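RNA-directed RNA polymerase (Infectious pancreatic necrosis virus, PDB 3ZED) copies RNA templates as an RNA-dependent RNA polymerase, extending RNA chains from ribonucleoside triphosphates, and probably also occurs covalently attached to the viral genome. Local coordinates at residues 183-186 / 187-191; 413-416 / 417-421. All coordinates share one frame; numbering follows the deposited sequence.

Contact 1 of 2, residues 183-186 / 187-191; sequences PNKT and PKTVG. With K (potassium ion), chain K.
The hydroxyls of Thr-186 and Thr-189 meet at the start of helix 187-190, where Thr-186 OG1 and Thr-189 OG1 share a hydrogen bond of 3.1 Å whose direction is open. Thr-186 occupies the N-cap, immediately ahead of the first helical residue, Pro-187. Its chi1 of 63° sets OG1 between its own N and carbonyl carbon, turned to the mouth of the first turn, while CG2 swings beside the backbone N. Thr-189 has the other choice: with chi1 -64° its hydroxyl stands beside its N and faces the cap, and its methyl is sent to Lys-185. The two side chains cross at about a right angle.

Beside the hydroxyl pair lies an aliphatic layer. Thr-189 CG2 rests on Lys-185 CG at 3.8 Å, and Val-190 CG2 approaches Lys-185 CB at 3.9 Å, so that the lysine gives the first part of its chain, CB to CD, to the helix. Its chain then runs out extended, carrying NZ to the carbonyl oxygen of Glu-509. The backbone closes the turn with Val-190 N donating to Thr-186 O at 3.2 Å. Gly-191 N also reaches Pro-187 O, at 3.0 Å. At the far end Gly-191, with a phi of 120°, is the C-prime residue of a Schellman motif, in which the amide of the following residue turns back to Pro-187 O and Gly-191 N to Lys-188 O.

Upstream, Asn-184 OD1 binds a potassium ion at 2.7 Å, together with oxygens of Val-177, Asn-182, Asn-409, Gly-512 and Asn-514; its ND2 is held by Ala-408 O. The chemistry is thus of a single helical turn finished at both ends, by a threonine cap and a glycine stop. Thr-189 divides its groups, hydroxyl to Thr-186 and methyl to Lys-185, and the incoming loop is tied through Asn-184 OD1 to the potassium ion.

Contact 2 of 2, residues 413-416 / 417-421; sequences QHMQ and AMMYY
Met-415 stretches out, its CG opposite the backbone N (chi1 -179°) and the chain extended beyond it, whereas Met-419 sets off beside its own N (chi1 -79°) and folds at chi2 (-64°). One turn apart on helix 412-426, the two thioethers therefore run side by side in the same direction, and their methyls meet, Met-415 CE to Met-419 CE at 4.1 Å. The bend in Met-419 also lays its CG against Met-415 O at 3.5 Å, the same carbonyl that accepts Met-419 N at 2.9 Å.

Four successive backbone bonds of this i to i+4 kind join residues 413-416 to 417-420, as expected of a regular alpha helix. On another face the short side chain of Ala-417 stays against the backbone, CB lying 3.6 Å from Gln-413 O, and helix 194-204 packs there through Asn-194 and Leu-197. Met-419 and Met-415 meet helix 438-452, at Ala-444, Met-445 and Val-452, while Met-415 and Met-418 also meet helix 476-493.

Polar ends are paired away from the helix: Gln-416 NE2 donates an N-H to the carbonyl oxygen of Met-445, and Tyr-420 OH bonds to Glu-195 OE1. Chemically, a buried palm-domain helix meets its neighbours through apolar methionines and a single alanine methyl, while its amide and phenol ends find polar partners on adjoining helices.

Contact 1 and contact 2 lie with their centres 13 Å apart, yet they touch directly: the capped turn of 183-191 leans on the first residues of 413-421. Pro-187 CG packs on His-414 CD2 at 3.8 Å, Lys-185 O lies 3.1 Å from His-414 CE1, and Thr-186 CG2 comes within 3.3 Å of Gln-413 OE1. The imidazole is itself steadied through ND1 by Thr-411 N, and the nearest atom of the His-414 side chain is about 8 Å from the potassium ion bound by Asn-184. Contact 1 supplies that ligand; contact 2 supplies none, though Asn-409 of the site lies just before its helix. Both contacts are away from the predicted GTP site.

Contact 1 of 2, residues 183-186 / 187-191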
ATOM      1  N   PRO B 183      -9.911  21.089  -5.046  1.00 45.94           N
ATOM      2  CA  PRO B 183      -9.584  20.883  -3.623  1.00 44.92           C
ATOM      3  C   PRO B 183     -10.281  19.684  -2.998  1.00 47.68           C
ATOM      4  O   PRO B 183     -11.425  19.368  -3.329  1.00 47.82           O
ATOM      5  CB  PRO B 183     -10.061  22.189  -2.962  1.00 47.82           C
ATOM      6  CG  PRO B 183     -10.023  23.202  -4.054  1.00 52.39           C
ATOM      7  CD  PRO B 183     -10.482  22.440  -5.264  1.00 47.86           C
ATOM      8  N   ASN B 184      -9.574  19.019  -2.076  1.00 43.99           N
ATOM      9  CA  ASN B 184     -10.061  17.846  -1.356  1.00 42.75           C
ATOM     10  C   ASN B 184     -11.345  18.132  -0.637  1.00 46.53           C
ATOM     11  O   ASN B 184     -11.576  19.258  -0.196  1.00 47.24           O
ATOM     12  CB  ASN B 184      -9.020  17.362  -0.351  1.00 41.93           C
ATOM     13  CG  ASN B 184      -7.794  16.775  -0.974  1.00 51.44           C
ATOM     14  OD1 ASN B 184      -7.748  16.505  -2.177  1.00 48.63           O
ATOM     15  ND2 ASN B 184      -6.764  16.600  -0.172  1.00 41.16           N
ATOM     16  N   LYS B 185     -12.192  17.108  -0.521  1.00 42.73           N
ATOM     17  CA  LYS B 185     -13.444  17.208   0.233  1.00 43.36           C
ATOM     18  C   LYS B 185     -13.528  16.069   1.221  1.00 48.53           C
ATOM     19  O   LYS B 185     -13.188  14.935   0.895  1.00 47.84           O
ATOM     20  CB  LYS B 185     -14.667  17.194  -0.690  1.00 46.16           C
ATOM     21  CG  LYS B 185     -14.817  18.449  -1.528  1.00 43.49           C
ATOM     22  CD  LYS B 185     -15.958  18.339  -2.484  1.00 45.54           C
ATOM     23  CE  LYS B 185     -16.123  19.662  -3.206  1.00 55.23           C
ATOM     24  NZ  LYS B 185     -17.372  19.682  -3.982  1.00 63.00           N
ATOM     25  N   THR B 186     -13.990  16.353   2.418  1.00 48.26           N
ATOM     26  CA  THR B 186     -14.199  15.305   3.412  1.00 48.70           C
ATOM     27  C   THR B 186     -15.424  14.484   2.968  1.00 53.43           C
ATOM     28  O   THR B 186     -16.302  15.052   2.301  1.00 53.63           O
ATOM     29  CB  THR B 186     -14.436  15.923   4.813  1.00 49.04           C
ATOM     30  OG1 THR B 186     -15.640  16.708   4.786  1.00 50.30           O
ATOM     31  CG2 THR B 186     -13.256  16.755   5.298  1.00 44.57           C
ATOM     32  N   PRO B 187     -15.569  13.208   3.389  1.00 49.33           N
ATOM     33  CA  PRO B 187     -16.818  12.471   3.076  1.00 49.59           C
ATOM     34  C   PRO B 187     -18.102  13.234   3.474  1.00 54.37           C
ATOM     35  O   PRO B 187     -19.093  13.175   2.737  1.00 54.10           O
ATOM     36  CB  PRO B 187     -16.676  11.197   3.904  1.00 51.01           C
ATOM     37  CG  PRO B 187     -15.188  10.985   3.999  1.00 53.47           C
ATOM     38  CD  PRO B 187     -14.627  12.369   4.166  1.00 49.53           C
ATOM     39  N   LYS B 188     -18.071  13.982   4.616  1.00 51.08           N
ATOM     40  CA  LYS B 188     -19.211  14.773   5.087  1.00 52.00           C
ATOM     41  C   LYS B 188     -19.601  15.844   4.036  1.00 56.06           C
ATOM     42  O   LYS B 188     -20.785  15.963   3.726  1.00 56.01           O
ATOM     43  CB  LYS B 188     -18.925  15.411   6.464  1.00 54.40           C
ATOM     44  CG  LYS B 188     -20.066  16.277   6.988  1.00 64.82           C
ATOM     45  CD  LYS B 188     -19.710  16.960   8.297  1.00 72.08           C
ATOM     46  CE  LYS B 188     -20.775  17.927   8.768  1.00 81.96           C
ATOM     47  NZ  LYS B 188     -20.286  18.818   9.856  1.00 87.74           N
ATOM     48  N   THR B 189     -18.609  16.582   3.476  1.00 52.62           N
ATOM     49  CA  THR B 189     -18.814  17.626   2.453  1.00 52.78           C
ATOM     50  C   THR B 189     -19.458  17.005   1.192  1.00 56.78           C
ATOM     51  O   THR B 189     -20.345  17.625   0.614  1.00 57.77           O
ATOM     52  CB  THR B 189     -17.475  18.348   2.145  1.00 58.25           C
ATOM     53  OG1 THR B 189     -17.050  19.030   3.322  1.00 62.46           O
ATOM     54  CG2 THR B 189     -17.564  19.366   1.000  1.00 50.92           C
ATOM     55  N   VAL B 190     -19.034  15.783   0.794  1.00 52.56           N
ATOM     56  CA  VAL B 190     -19.571  15.052  -0.367  1.00 51.46           C
ATOM     57  C   VAL B 190     -21.048  14.635  -0.079  1.00 56.65           C
ATOM     58  O   VAL B 190     -21.870  14.617  -0.999  1.00 57.11           O
ATOM     59  CB  VAL B 190     -18.666  13.854  -0.776  1.00 52.76           C
ATOM     60  CG1 VAL B 190     -19.215  13.119  -2.005  1.00 52.36           C
ATOM     61  CG2 VAL B 190     -17.234  14.317  -1.035  1.00 51.02           C
ATOM     62  N   GLY B 191     -21.363  14.359   1.189  1.00 53.42           N
ATOM     63  CA  GLY B 191     -22.712  14.013   1.613  1.00 55.16           C
ATOM     64  C   GLY B 191     -22.888  12.658   2.268  1.00 59.89           C
ATOM     65  O   GLY B 191     -24.020  12.165   2.346  1.00 61.56           O
TER
HETATM   66  K     K K1002      -8.373  16.629  -4.851  1.00 43.70           K

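Contact 2 of 2, residues 413-416 / 417-421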
ATOM      1  N   GLN B 413     -10.292  12.924   7.574  1.00 46.18           N
ATOM      2  CA  GLN B 413     -11.668  12.432   7.682  1.00 46.65           C
ATOM      3  C   GLN B 413     -11.907  11.167   6.856  1.00 49.69           C
ATOM      4  O   GLN B 413     -12.729  10.349   7.260  1.00 51.79           O
ATOM      5  CB  GLN B 413     -12.684  13.526   7.310  1.00 49.15           C
ATOM      6  CG  GLN B 413     -12.830  14.620   8.415  1.00 50.81           C
ATOM      7  CD  GLN B 413     -11.654  15.594   8.469  1.00 60.18           C
ATOM      8  OE1 GLN B 413     -10.925  15.796   7.481  1.00 51.62           O
ATOM      9  NE2 GLN B 413     -11.409  16.185   9.628  1.00 50.49           N
ATOM     10  N   HIS B 414     -11.189  10.982   5.734  1.00 43.50           N
ATOM     11  CA  HIS B 414     -11.271   9.737   4.954  1.00 41.56           C
ATOM     12  C   HIS B 414     -10.711   8.580   5.786  1.00 44.88           C
ATOM     13  O   HIS B 414     -11.337   7.524   5.871  1.00 44.78           O
ATOM     14  CB  HIS B 414     -10.498   9.844   3.637  1.00 39.91           C
ATOM     15  CG  HIS B 414     -11.191  10.631   2.577  1.00 42.80           C
ATOM     16  ND1 HIS B 414     -10.789  11.917   2.267  1.00 44.80           N
ATOM     17  CD2 HIS B 414     -12.217  10.277   1.763  1.00 43.58           C
ATOM     18  CE1 HIS B 414     -11.585  12.314   1.280  1.00 44.14           C
ATOM     19  NE2 HIS B 414     -12.459  11.360   0.940  1.00 44.07           N
ATOM     20  N   MET B 415      -9.543   8.799   6.433  1.00 39.88           N
ATOM     21  CA  MET B 415      -8.930   7.766   7.271  1.00 39.35           C
ATOM     22  C   MET B 415      -9.786   7.495   8.508  1.00 45.72           C
ATOM     23  O   MET B 415      -9.885   6.349   8.937  1.00 45.57           O
ATOM     24  CB  MET B 415      -7.503   8.154   7.674  1.00 40.44           C
ATOM     25  CG  MET B 415      -6.834   7.102   8.520  1.00 41.99           C
ATOM     26  SD  MET B 415      -5.070   7.330   8.579  1.00 44.99           S
ATOM     27  CE  MET B 415      -4.682   6.169   9.855  1.00 41.89           C
ATOM     28  N   GLN B 416     -10.408   8.551   9.070  1.00 43.41           N
ATOM     29  CA  GLN B 416     -11.286   8.426  10.222  1.00 43.86           C
ATOM     30  C   GLN B 416     -12.489   7.519   9.883  1.00 47.53           C
ATOM     31  O   GLN B 416     -12.869   6.695  10.711  1.00 45.97           O
ATOM     32  CB  GLN B 416     -11.749   9.806  10.678  1.00 45.60           C
ATOM     33  CG  GLN B 416     -12.458   9.780  12.026  1.00 47.47           C
ATOM     34  CD  GLN B 416     -12.772  11.166  12.471  1.00 56.27           C
ATOM     35  OE1 GLN B 416     -13.453  11.923  11.772  1.00 49.00           O
ATOM     36  NE2 GLN B 416     -12.277  11.529  13.636  1.00 44.23           N
ATOM     37  N   ALA B 417     -13.071   7.673   8.671  1.00 46.18           N
ATOM     38  CA  ALA B 417     -14.190   6.842   8.186  1.00 45.88           C
ATOM     39  C   ALA B 417     -13.732   5.376   8.009  1.00 48.52           C
ATOM     40  O   ALA B 417     -14.490   4.455   8.325  1.00 50.03           O
ATOM     41  CB  ALA B 417     -14.741   7.396   6.878  1.00 45.48           C
ATOM     42  N   MET B 418     -12.479   5.163   7.564  1.00 43.61           N
ATOM     43  CA  MET B 418     -11.914   3.804   7.441  1.00 41.09           C
ATOM     44  C   MET B 418     -11.762   3.198   8.859  1.00 44.99           C
ATOM     45  O   MET B 418     -12.093   2.025   9.057  1.00 45.49           O
ATOM     46  CB  MET B 418     -10.576   3.820   6.687  1.00 41.00           C
ATOM     47  CG  MET B 418      -9.876   2.440   6.619  1.00 43.19           C
ATOM     48  SD  MET B 418     -10.915   1.073   6.008  1.00 45.92           S
ATOM     49  CE  MET B 418     -11.312   1.660   4.322  1.00 40.29           C
ATOM     50  N   MET B 419     -11.286   4.004   9.833  1.00 40.21           N
ATOM     51  CA  MET B 419     -11.139   3.589  11.243  1.00 41.06           C
ATOM     52  C   MET B 419     -12.500   3.203  11.826  1.00 45.22           C
ATOM     53  O   MET B 419     -12.596   2.209  12.555  1.00 45.15           O
ATOM     54  CB  MET B 419     -10.482   4.705  12.095  1.00 43.14           C
ATOM     55  CG  MET B 419      -8.978   4.771  11.926  1.00 45.01           C
ATOM     56  SD  MET B 419      -8.146   3.271  12.498  1.00 47.70           S
ATOM     57  CE  MET B 419      -6.495   3.918  12.804  1.00 44.21           C
ATOM     58  N   TYR B 420     -13.556   3.974  11.472  1.00 40.43           N
ATOM     59  CA  TYR B 420     -14.927   3.681  11.888  1.00 40.89           C
ATOM     60  C   TYR B 420     -15.336   2.287  11.367  1.00 45.79           C
ATOM     61  O   TYR B 420     -15.845   1.474  12.127  1.00 47.19           O
ATOM     62  CB  TYR B 420     -15.881   4.776  11.374  1.00 40.87           C
ATOM     63  CG  TYR B 420     -17.338   4.486  11.656  1.00 43.42           C
ATOM     64  CD1 TYR B 420     -17.927   4.870  12.860  1.00 45.57           C
ATOM     65  CD2 TYR B 420     -18.132   3.821  10.721  1.00 43.83           C
ATOM     66  CE1 TYR B 420     -19.256   4.571  13.142  1.00 44.84           C
ATOM     67  CE2 TYR B 420     -19.462   3.513  10.995  1.00 46.59           C
ATOM     68  CZ  TYR B 420     -20.024   3.901  12.203  1.00 54.39           C
ATOM     69  OH  TYR B 420     -21.341   3.617  12.477  1.00 56.49           O
ATOM     70  N   TYR B 421     -15.103   2.026  10.065  1.00 42.56           N
ATOM     71  CA  TYR B 421     -15.437   0.760   9.412  1.00 42.37           C
ATOM     72  C   TYR B 421     -14.697  -0.425  10.053  1.00 45.66           C
ATOM     73  O   TYR B 421     -15.325  -1.442  10.343  1.00 45.53           O
ATOM     74  CB  TYR B 421     -15.134   0.840   7.908  1.00 42.22           C
ATOM     75  CG  TYR B 421     -15.452  -0.437   7.165  1.00 42.09           C
ATOM     76  CD1 TYR B 421     -16.762  -0.888   7.042  1.00 45.00           C
ATOM     77  CD2 TYR B 421     -14.443  -1.193   6.581  1.00 41.55           C
ATOM     78  CE1 TYR B 421     -17.060  -2.073   6.376  1.00 44.76           C
ATOM     79  CE2 TYR B 421     -14.727  -2.376   5.902  1.00 42.01           C
ATOM     80  CZ  TYR B 421     -16.036  -2.819   5.814  1.00 48.37           C
ATOM     81  OH  TYR B 421     -16.324  -3.966   5.127  1.00 48.03           O
TER